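Local coordinates for putative cell invasion protein with MAC/Perforin domain (PDB 3KK7) that is of unknown function but belongs to the membrane-attack complex/perforin family and may take part in cell invasion, at residues Glu87-Pro90 against Ser91-Asn94. Sequence-based numbering, arbitrary orientation.
Sequences ERYP and SYIN. With EDO (1,2-ethanediol), chain E.
A single 3-10 turn, leading from the end of helix 82-88 into the long strand 93-108 of the MACPF domain, brings Tyr89 and Tyr92 together. The turn is closed by its backbone: Tyr92 N donates to Tyr89 O over 3.2 Å. This bond is nearly straight at the hydrogen (171°). Pro90, its ring restraining phi, occupies the first position inside the turn, followed by Ser91. The two tyrosine side chains run side by side in the same direction, their rings nearly parallel (24° between planes) but slid so far apart, with centroids separated by 5.3 Å, that they barely overlap. The tightest touch is instead that of Tyr92 CD2 on Tyr89 CB, at 3.3 Å. Tyr89 CG lies anti to the carbonyl carbon (chi1 -52°), which carries the ring alongside Tyr92 and over Arg88, whose CG sits 3.5 Å above its centre. The phenol oxygen then reaches a bound ethanediol, probably from the crystallisation liquor, with Tyr89 OH 2.8 Å from EDO O1; the same O1 lies over one face of the Arg88 guanidinium. Were Tyr89 an alanine, CB could still meet Tyr92, but the diol would probably lose a hydrogen-bond partner and Arg88 CG the ring face it lies against. Past the turn, Ile93 CG2 approaches Pro90 O to 3.4 Å, and its side chain packs against Met82 and Leu86 of helix 82-88. Both tyrosines touch Lys182 of helix 177-186, where Tyr92 also meets Ala179 and Ile183, so the turn packs against this helix at the protein surface.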
ATOM      1  N   GLU A  87       3.599  25.433  -0.964  1.00 19.95           N
ATOM      2  CA  GLU A  87       3.427  26.716  -1.611  1.00 21.01           C
ATOM      3  C   GLU A  87       2.033  27.340  -1.423  1.00 20.45           C
ATOM      4  O   GLU A  87       1.890  28.563  -1.450  1.00 20.73           O
ATOM      5  CB  GLU A  87       3.788  26.599  -3.092  1.00 21.90           C
ATOM      6  CG  GLU A  87       5.324  26.755  -3.304  1.00 25.67           C
ATOM      7  CD  GLU A  87       5.803  26.260  -4.657  1.00 29.83           C
ATOM      8  OE1 GLU A  87       4.955  25.901  -5.519  1.00 32.50           O
ATOM      9  OE2 GLU A  87       7.043  26.246  -4.840  1.00 32.82           O
ATOM     10  N   ARG A  88       1.030  26.501  -1.202  1.00 20.24           N
ATOM     11  CA  ARG A  88      -0.338  26.949  -0.948  1.00 20.31           C
ATOM     12  C   ARG A  88      -0.687  26.918   0.566  1.00 19.58           C
ATOM     13  O   ARG A  88      -1.256  27.874   1.094  1.00 18.00           O
ATOM     14  CB  ARG A  88      -1.280  26.050  -1.736  1.00 21.08           C
ATOM     15  CG  ARG A  88      -2.738  26.360  -1.611  1.00 22.10           C
ATOM     16  CD  ARG A  88      -3.115  27.637  -2.270  1.00 24.50           C
ATOM     17  NE  ARG A  88      -4.553  27.746  -2.099  1.00 27.26           N
ATOM     18  CZ  ARG A  88      -5.458  27.524  -3.040  1.00 27.98           C
ATOM     19  NH1 ARG A  88      -5.095  27.256  -4.285  1.00 29.93           N
ATOM     20  NH2 ARG A  88      -6.740  27.602  -2.731  1.00 27.89           N
ATOM     21  N   TYR A  89      -0.333  25.820   1.241  1.00 19.30           N
ATOM     22  CA  TYR A  89      -0.645  25.616   2.658  1.00 19.03           C
ATOM     23  C   TYR A  89       0.606  25.239   3.462  1.00 19.17           C
ATOM     24  O   TYR A  89       0.833  24.069   3.751  1.00 18.71           O
ATOM     25  CB  TYR A  89      -1.677  24.488   2.797  1.00 19.35           C
ATOM     26  CG  TYR A  89      -2.913  24.615   1.961  1.00 17.10           C
ATOM     27  CD1 TYR A  89      -3.769  25.679   2.106  1.00 17.52           C
ATOM     28  CD2 TYR A  89      -3.236  23.640   1.052  1.00 19.42           C
ATOM     29  CE1 TYR A  89      -4.898  25.795   1.338  1.00 19.05           C
ATOM     30  CE2 TYR A  89      -4.374  23.719   0.287  1.00 19.18           C
ATOM     31  CZ  TYR A  89      -5.205  24.789   0.429  1.00 19.45           C
ATOM     32  OH  TYR A  89      -6.333  24.839  -0.352  1.00 22.63           O
ATOM     33  N   PRO A  90       1.427  26.216   3.839  1.00 19.46           N
ATOM     34  CA  PRO A  90       2.689  25.876   4.543  1.00 20.67           C
ATOM     35  C   PRO A  90       2.544  25.131   5.876  1.00 21.74           C
ATOM     36  O   PRO A  90       3.502  24.481   6.335  1.00 22.62           O
ATOM     37  CB  PRO A  90       3.366  27.237   4.800  1.00 19.86           C
ATOM     38  CG  PRO A  90       2.433  28.283   4.300  1.00 19.94           C
ATOM     39  CD  PRO A  90       1.305  27.643   3.526  1.00 19.72           C
ATOM     40  N   SER A  91       1.372  25.236   6.496  1.00 22.63           N
ATOM     41  CA  SER A  91       1.153  24.639   7.813  1.00 23.33           C
ATOM     42  C   SER A  91       0.887  23.126   7.718  1.00 23.36           C
ATOM     43  O   SER A  91       0.783  22.511   8.738  1.00 22.88           O
ATOM     44  CB  SER A  91      -0.002  25.340   8.542  1.00 22.99           C
ATOM     45  OG  SER A  91      -1.242  24.992   7.948  1.00 24.62           O
ATOM     46  N   TYR A  92       0.806  22.546   6.515  1.00 23.61           N
ATOM     47  CA  TYR A  92       0.649  21.092   6.372  1.00 24.32           C
ATOM     48  C   TYR A  92       1.875  20.318   6.840  1.00 25.24           C
ATOM     49  O   TYR A  92       1.791  19.119   7.079  1.00 24.98           O
ATOM     50  CB  TYR A  92       0.316  20.686   4.915  1.00 24.44           C
ATOM     51  CG  TYR A  92      -1.181  20.687   4.580  1.00 23.37           C
ATOM     52  CD1 TYR A  92      -1.813  19.556   4.056  1.00 20.60           C
ATOM     53  CD2 TYR A  92      -1.952  21.825   4.798  1.00 21.40           C
ATOM     54  CE1 TYR A  92      -3.182  19.566   3.763  1.00 20.51           C
ATOM     55  CE2 TYR A  92      -3.300  21.843   4.510  1.00 21.89           C
ATOM     56  CZ  TYR A  92      -3.916  20.726   3.992  1.00 20.72           C
ATOM     57  OH  TYR A  92      -5.256  20.805   3.726  1.00 17.43           O
ATOM     58  N   ILE A  93       3.020  20.989   6.925  1.00 26.27           N
ATOM     59  CA  ILE A  93       4.240  20.360   7.407  1.00 26.57           C
ATOM     60  C   ILE A  93       4.472  20.907   8.788  1.00 27.44           C
ATOM     61  O   ILE A  93       4.081  22.002   9.067  1.00 27.75           O
ATOM     62  CB  ILE A  93       5.462  20.644   6.496  1.00 26.41           C
ATOM     63  CG1 ILE A  93       6.604  19.687   6.872  1.00 26.80           C
ATOM     64  CG2 ILE A  93       5.918  22.105   6.608  1.00 23.03           C
ATOM     65  CD1 ILE A  93       7.709  19.531   5.810  1.00 25.58           C
ATOM     66  N   ASN A  94       5.101  20.138   9.652  1.00 29.04           N
ATOM     67  CA  ASN A  94       5.285  20.533  11.028  1.00 30.11           C
ATOM     68  C   ASN A  94       6.527  19.871  11.586  1.00 31.04           C
ATOM     69  O   ASN A  94       6.471  18.729  12.025  1.00 31.98           O
ATOM     70  CB  ASN A  94       4.062  20.110  11.829  1.00 30.70           C
ATOM     71  CG  ASN A  94       4.220  20.349  13.321  1.00 32.50           C
ATOM     72  OD1 ASN A  94       5.171  21.008  13.765  1.00 36.83           O
ATOM     73  ND2 ASN A  94       3.297  19.794  14.110  1.00 32.81           N
TER
HETATM   74  C1  EDO E 605      -6.902  23.449  -3.800  1.00 41.48           C
HETATM   75  O1  EDO E 605      -5.864  23.717  -2.851  1.00 38.17           O
HETATM   76  C2  EDO E 605      -8.201  23.154  -3.061  1.00 42.19           C
HETATM   77  O2  EDO E 605      -8.838  24.367  -2.629  1.00 43.53           O